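Local coordinates for lipoprotein NlpE (Escherichia coli, PDB 2Z4I) that takes part in copper homeostasis and in the adhesion of stationary-phase cells to hydrophobic surfaces, and activates the Cpx pathway from the outer membrane, at residues M99-R102 and E103-I107; N156-L159 and E160-L164. The protein carries 1 engineered substitution. All coordinates share one frame; numbering follows the deposited sequence.

Contact 1: residues M99-R102 and E103-I107; sequences MLDR and EGNPI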
loop_
_atom_site.group_PDB
_atom_site.type_symbol
_atom_site.label_atom_id
_atom_site.label_comp_id
_atom_site.label_asym_id
_atom_site.label_seq_id
_atom_site.Cartn_x
_atom_site.Cartn_y
_atom_site.Cartn_z
HETATM N N MSE A 99 -16.119 -8.611 -18.694
HETATM C CA MSE A 99 -17.460 -8.127 -18.947
HETATM C C MSE A 99 -17.401 -7.134 -20.095
HETATM O O MSE A 99 -16.574 -6.218 -20.084
HETATM C CB MSE A 99 -18.014 -7.430 -17.719
HETATM C CG MSE A 99 -18.171 -8.323 -16.517
HETATM SE SE MSE A 99 -19.365 -7.466 -15.271
HETATM C CE MSE A 99 -20.625 -6.749 -16.544
ATOM N N LEU A 100 -18.282 -7.294 -21.077
ATOM C CA LEU A 100 -18.295 -6.391 -22.225
ATOM C C LEU A 100 -19.668 -5.780 -22.500
ATOM O O LEU A 100 -20.681 -6.207 -21.936
ATOM C CB LEU A 100 -17.884 -7.146 -23.486
ATOM C CG LEU A 100 -16.763 -8.173 -23.452
ATOM C CD1 LEU A 100 -16.747 -8.888 -24.787
ATOM C CD2 LEU A 100 -15.430 -7.498 -23.198
ATOM N N ASP A 101 -19.681 -4.777 -23.377
ATOM C CA ASP A 101 -20.911 -4.141 -23.827
ATOM C C ASP A 101 -21.238 -4.987 -25.062
ATOM O O ASP A 101 -20.400 -5.790 -25.474
ATOM C CB ASP A 101 -20.642 -2.690 -24.216
ATOM C CG ASP A 101 -19.591 -2.553 -25.307
ATOM O OD1 ASP A 101 -19.245 -1.403 -25.653
ATOM O OD2 ASP A 101 -19.107 -3.581 -25.824
ATOM N N ARG A 102 -22.410 -4.847 -25.679
ATOM C CA ARG A 102 -22.666 -5.721 -26.822
ATOM C C ARG A 102 -21.749 -5.495 -28.021
ATOM O O ARG A 102 -21.691 -6.334 -28.904
ATOM C CB ARG A 102 -24.136 -5.679 -27.263
ATOM C CG ARG A 102 -24.631 -4.349 -27.782
ATOM C CD ARG A 102 -26.125 -4.412 -28.127
ATOM N NE ARG A 102 -26.411 -4.879 -29.485
ATOM C CZ ARG A 102 -26.313 -4.118 -30.577
ATOM N NH1 ARG A 102 -25.931 -2.853 -30.478
ATOM N NH2 ARG A 102 -26.608 -4.618 -31.768
ATOM N N GLU A 103 -21.016 -4.388 -28.054
ATOM C CA GLU A 103 -20.110 -4.145 -29.175
ATOM C C GLU A 103 -18.786 -4.893 -29.029
ATOM O O GLU A 103 -17.994 -4.967 -29.974
ATOM C CB GLU A 103 -19.819 -2.657 -29.332
ATOM C CG GLU A 103 -21.009 -1.838 -29.768
ATOM C CD GLU A 103 -21.837 -1.335 -28.602
ATOM O OE1 GLU A 103 -21.301 -0.551 -27.781
ATOM O OE2 GLU A 103 -23.025 -1.720 -28.513
ATOM N N GLY A 104 -18.546 -5.444 -27.844
ATOM C CA GLY A 104 -17.313 -6.175 -27.607
ATOM C C GLY A 104 -16.277 -5.415 -26.796
ATOM O O GLY A 104 -15.186 -5.920 -26.537
ATOM N N ASN A 105 -16.604 -4.197 -26.393
ATOM C CA ASN A 105 -15.677 -3.409 -25.608
ATOM C C ASN A 105 -15.815 -3.836 -24.156
ATOM O O ASN A 105 -16.901 -4.188 -23.707
ATOM C CB ASN A 105 -16.014 -1.931 -25.743
ATOM C CG ASN A 105 -16.085 -1.489 -27.183
ATOM O OD1 ASN A 105 -16.837 -0.569 -27.528
ATOM N ND2 ASN A 105 -15.298 -2.141 -28.040
ATOM N N PRO A 106 -14.716 -3.803 -23.398
ATOM C CA PRO A 106 -14.783 -4.207 -21.997
ATOM C C PRO A 106 -15.373 -3.076 -21.193
ATOM O O PRO A 106 -15.092 -1.924 -21.466
ATOM C CB PRO A 106 -13.322 -4.444 -21.656
ATOM C CG PRO A 106 -12.659 -3.330 -22.390
ATOM C CD PRO A 106 -13.368 -3.313 -23.736
ATOM N N ILE A 107 -16.200 -3.385 -20.210
ATOM C CA ILE A 107 -16.762 -2.308 -19.419
ATOM C C ILE A 107 -15.677 -1.987 -18.402
ATOM O O ILE A 107 -15.045 -2.896 -17.862
ATOM C CB ILE A 107 -18.079 -2.716 -18.722
ATOM C CG1 ILE A 107 -17.784 -3.344 -17.386
ATOM C CG2 ILE A 107 -18.863 -3.692 -19.580
ATOM C CD1 ILE A 107 -19.027 -3.779 -16.674
#
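Asp101 folds its carboxylate over the turn that follows it. OD2 of Asp101 accepts from the backbone N of Asn105 at 2.6 Å, on its syn side but 32° out of the carboxylate plane. The backbone N of Gly104 makes a second, weak bond to the same OD2 at 2.8 Å. The first torsion of Asp101 (chi1 58°) sets CG between the backbone N and the carbonyl carbon, which turns the acid back over the loop. The Asp101 and Glu103 carboxylates come near each other, with their planes 53° apart. Glu103 OE2 makes a long salt bridge of 3.7 Å to Arg102 NH1.

The backbone positions these groups. Gly104 N donates to Asp101 O and closes a type I turn; Asp101 N donates to Asn105 O at 2.9 Å. Together they form a type I turn with a G1 bulge. At the positive phi of Gly104, a side chain would press on the carbonyl O of Glu103, so glycine fits. Beyond the turn, Ile107 N donates to Met99 O at 2.9 Å. Apolar contacts follow: CE of Met99, a selenomethionine here, against Ile107 CD1, and Leu100 CD2 against Pro106 CB at 4.0 Å.

This hairpin-like turn follows strand 96-100 of the N-terminal barrel. That strand pairs with strand 87-93, where Leu100 bonds to the backbone of Tyr89, and Met99 and Leu100 pack on Tyr90 and Arg91.

Contact 2: residues N156-L159 and E160-L164; sequences NAEL and ERSYL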
loop_
_atom_site.group_PDB
_atom_site.type_symbol
_atom_site.label_atom_id
_atom_site.label_comp_id
_atom_site.label_asym_id
_atom_site.label_seq_id
_atom_site.Cartn_x
_atom_site.Cartn_y
_atom_site.Cartn_z
ATOM N N ASN A 156 22.204 6.705 22.803
ATOM C CA ASN A 156 22.764 5.416 22.431
ATOM C C ASN A 156 24.259 5.463 22.707
ATOM O O ASN A 156 25.026 6.084 21.974
ATOM C CB ASN A 156 22.517 5.129 20.962
ATOM C CG ASN A 156 23.026 3.782 20.559
ATOM O OD1 ASN A 156 24.225 3.581 20.403
ATOM N ND2 ASN A 156 22.119 2.834 20.409
ATOM N N ALA A 157 24.656 4.809 23.791
ATOM C CA ALA A 157 26.040 4.771 24.234
ATOM C C ALA A 157 27.060 4.704 23.114
ATOM O O ALA A 157 27.838 5.637 22.913
ATOM C CB ALA A 157 26.235 3.599 25.162
ATOM N N GLU A 158 27.049 3.592 22.387
ATOM C CA GLU A 158 27.993 3.383 21.302
ATOM C C GLU A 158 28.052 4.519 20.299
ATOM O O GLU A 158 29.141 4.963 19.924
ATOM C CB GLU A 158 27.693 2.080 20.570
ATOM C CG GLU A 158 28.884 1.584 19.780
ATOM C CD GLU A 158 30.208 1.873 20.499
ATOM O OE1 GLU A 158 30.659 3.044 20.465
ATOM O OE2 GLU A 158 30.789 0.940 21.110
ATOM N N LEU A 159 26.894 4.993 19.857
ATOM C CA LEU A 159 26.888 6.087 18.905
ATOM C C LEU A 159 27.654 7.272 19.502
ATOM O O LEU A 159 28.573 7.799 18.886
ATOM C CB LEU A 159 25.455 6.487 18.582
ATOM C CG LEU A 159 25.283 7.379 17.355
ATOM C CD1 LEU A 159 25.710 6.622 16.111
ATOM C CD2 LEU A 159 23.826 7.804 17.231
ATOM N N GLU A 160 27.293 7.663 20.719
ATOM C CA GLU A 160 27.936 8.786 21.393
ATOM C C GLU A 160 29.431 8.579 21.571
ATOM O O GLU A 160 30.211 9.533 21.493
ATOM C CB GLU A 160 27.276 9.018 22.749
ATOM C CG GLU A 160 25.829 9.466 22.641
ATOM C CD GLU A 160 24.947 8.827 23.694
ATOM O OE1 GLU A 160 23.721 9.045 23.654
ATOM O OE2 GLU A 160 25.479 8.103 24.558
ATOM N N ARG A 161 29.837 7.341 21.823
ATOM C CA ARG A 161 31.256 7.055 21.982
ATOM C C ARG A 161 31.924 7.394 20.646
ATOM O O ARG A 161 32.802 8.256 20.569
ATOM C CB ARG A 161 31.484 5.573 22.300
ATOM C CG ARG A 161 30.789 5.036 23.555
ATOM C CD ARG A 161 31.502 3.770 24.049
ATOM N NE ARG A 161 30.614 2.739 24.600
ATOM C CZ ARG A 161 29.965 2.816 25.762
ATOM N NH1 ARG A 161 30.081 3.894 26.533
ATOM N NH2 ARG A 161 29.211 1.794 26.163
ATOM N N SER A 162 31.471 6.710 19.600
ATOM C CA SER A 162 31.977 6.889 18.245
ATOM C C SER A 162 32.054 8.355 17.853
ATOM O O SER A 162 33.057 8.805 17.311
ATOM C CB SER A 162 31.085 6.135 17.264
ATOM O OG SER A 162 30.972 4.771 17.643
ATOM N N TYR A 163 30.993 9.103 18.122
ATOM C CA TYR A 163 30.991 10.523 17.789
ATOM C C TYR A 163 32.211 11.192 18.407
ATOM O O TYR A 163 33.011 11.818 17.715
ATOM C CB TYR A 163 29.718 11.203 18.312
ATOM C CG TYR A 163 29.818 12.712 18.447
ATOM C CD1 TYR A 163 30.184 13.507 17.363
ATOM C CD2 TYR A 163 29.539 13.345 19.660
ATOM C CE1 TYR A 163 30.272 14.895 17.475
ATOM C CE2 TYR A 163 29.622 14.736 19.790
ATOM C CZ TYR A 163 29.992 15.510 18.690
ATOM O OH TYR A 163 30.104 16.890 18.795
ATOM N N LEU A 164 32.343 11.047 19.720
ATOM C CA LEU A 164 33.443 11.647 20.459
ATOM C C LEU A 164 34.781 11.244 19.862
ATOM O O LEU A 164 35.645 12.092 19.621
ATOM C CB LEU A 164 33.369 11.212 21.920
ATOM C CG LEU A 164 32.130 11.692 22.672
ATOM C CD1 LEU A 164 32.002 10.950 23.979
ATOM C CD2 LEU A 164 32.223 13.190 22.901
#
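Glu160 curls back on Asn156 at the start of the helix. Its CG lies beside its own backbone N (chi1 -66°), and a bend at the next torsion (chi2 140°) swings the carboxylate toward the helix start. There OE1 of Glu160 accepts from the backbone N of Asn156 at 2.9 Å. The donor sits above the carboxylate plane, 61° out of it. In return, Glu160 N donates to Asn156 O at 3.0 Å. Asn156 is the N-cap: its OD1 takes the N-H of Leu159 on a lone pair, in the carbonyl plane, at 3.1 Å. The exchange resembles a capping box, but the acid stands one residue later than the classic position. A negative charge here would probably be steadied by the helix N-terminus. With an alanine here in place of Glu160, the backbone N of Asn156 is likely to lose this acceptor, and a gap would probably open beside Tyr133 and Tyr135.

On another side, Ala157 CB lies over one face of the Arg161 guanidinium, 3.6 Å from NH2. Glu158 turns its carboxylate almost square to that group, and its OE2 makes a long salt bridge of 3.9 Å to Arg161 NE. Glu158 O has two donors, Ser162 N and Ser162 OG, each at 2.9 Å.

Helix 157-167 lies against the C-terminal OB-fold barrel. Glu160 packs on Tyr133 and Tyr135 of strand 127-135. Leu159 and Ser162 meet Phe205 of strand 205-206. Tyr163 stacks edge-to-face with Tyr133, and its OH bonds to Lys172 O.

Overall arrangement
Contacts 1 and 2 belong to the two separate domains of the protein. Their centres lie 66 Å apart, and their nearest atoms are about 53 Å apart. They fall on opposite sides of the chain's centre and do not touch. Contact 1 finishes the last strand of the N-terminal barrel; after it the chain runs on toward the second domain. Contact 2 begins the one helix of the C-terminal OB domain. The wide spacing is consistent with two domains held apart in an extended chain; in this crystal form, the N-terminal domain of one subunit meets the C-terminal domain of another. The CXXC disulfide, Cys31 to Cys34, belongs to neither contact.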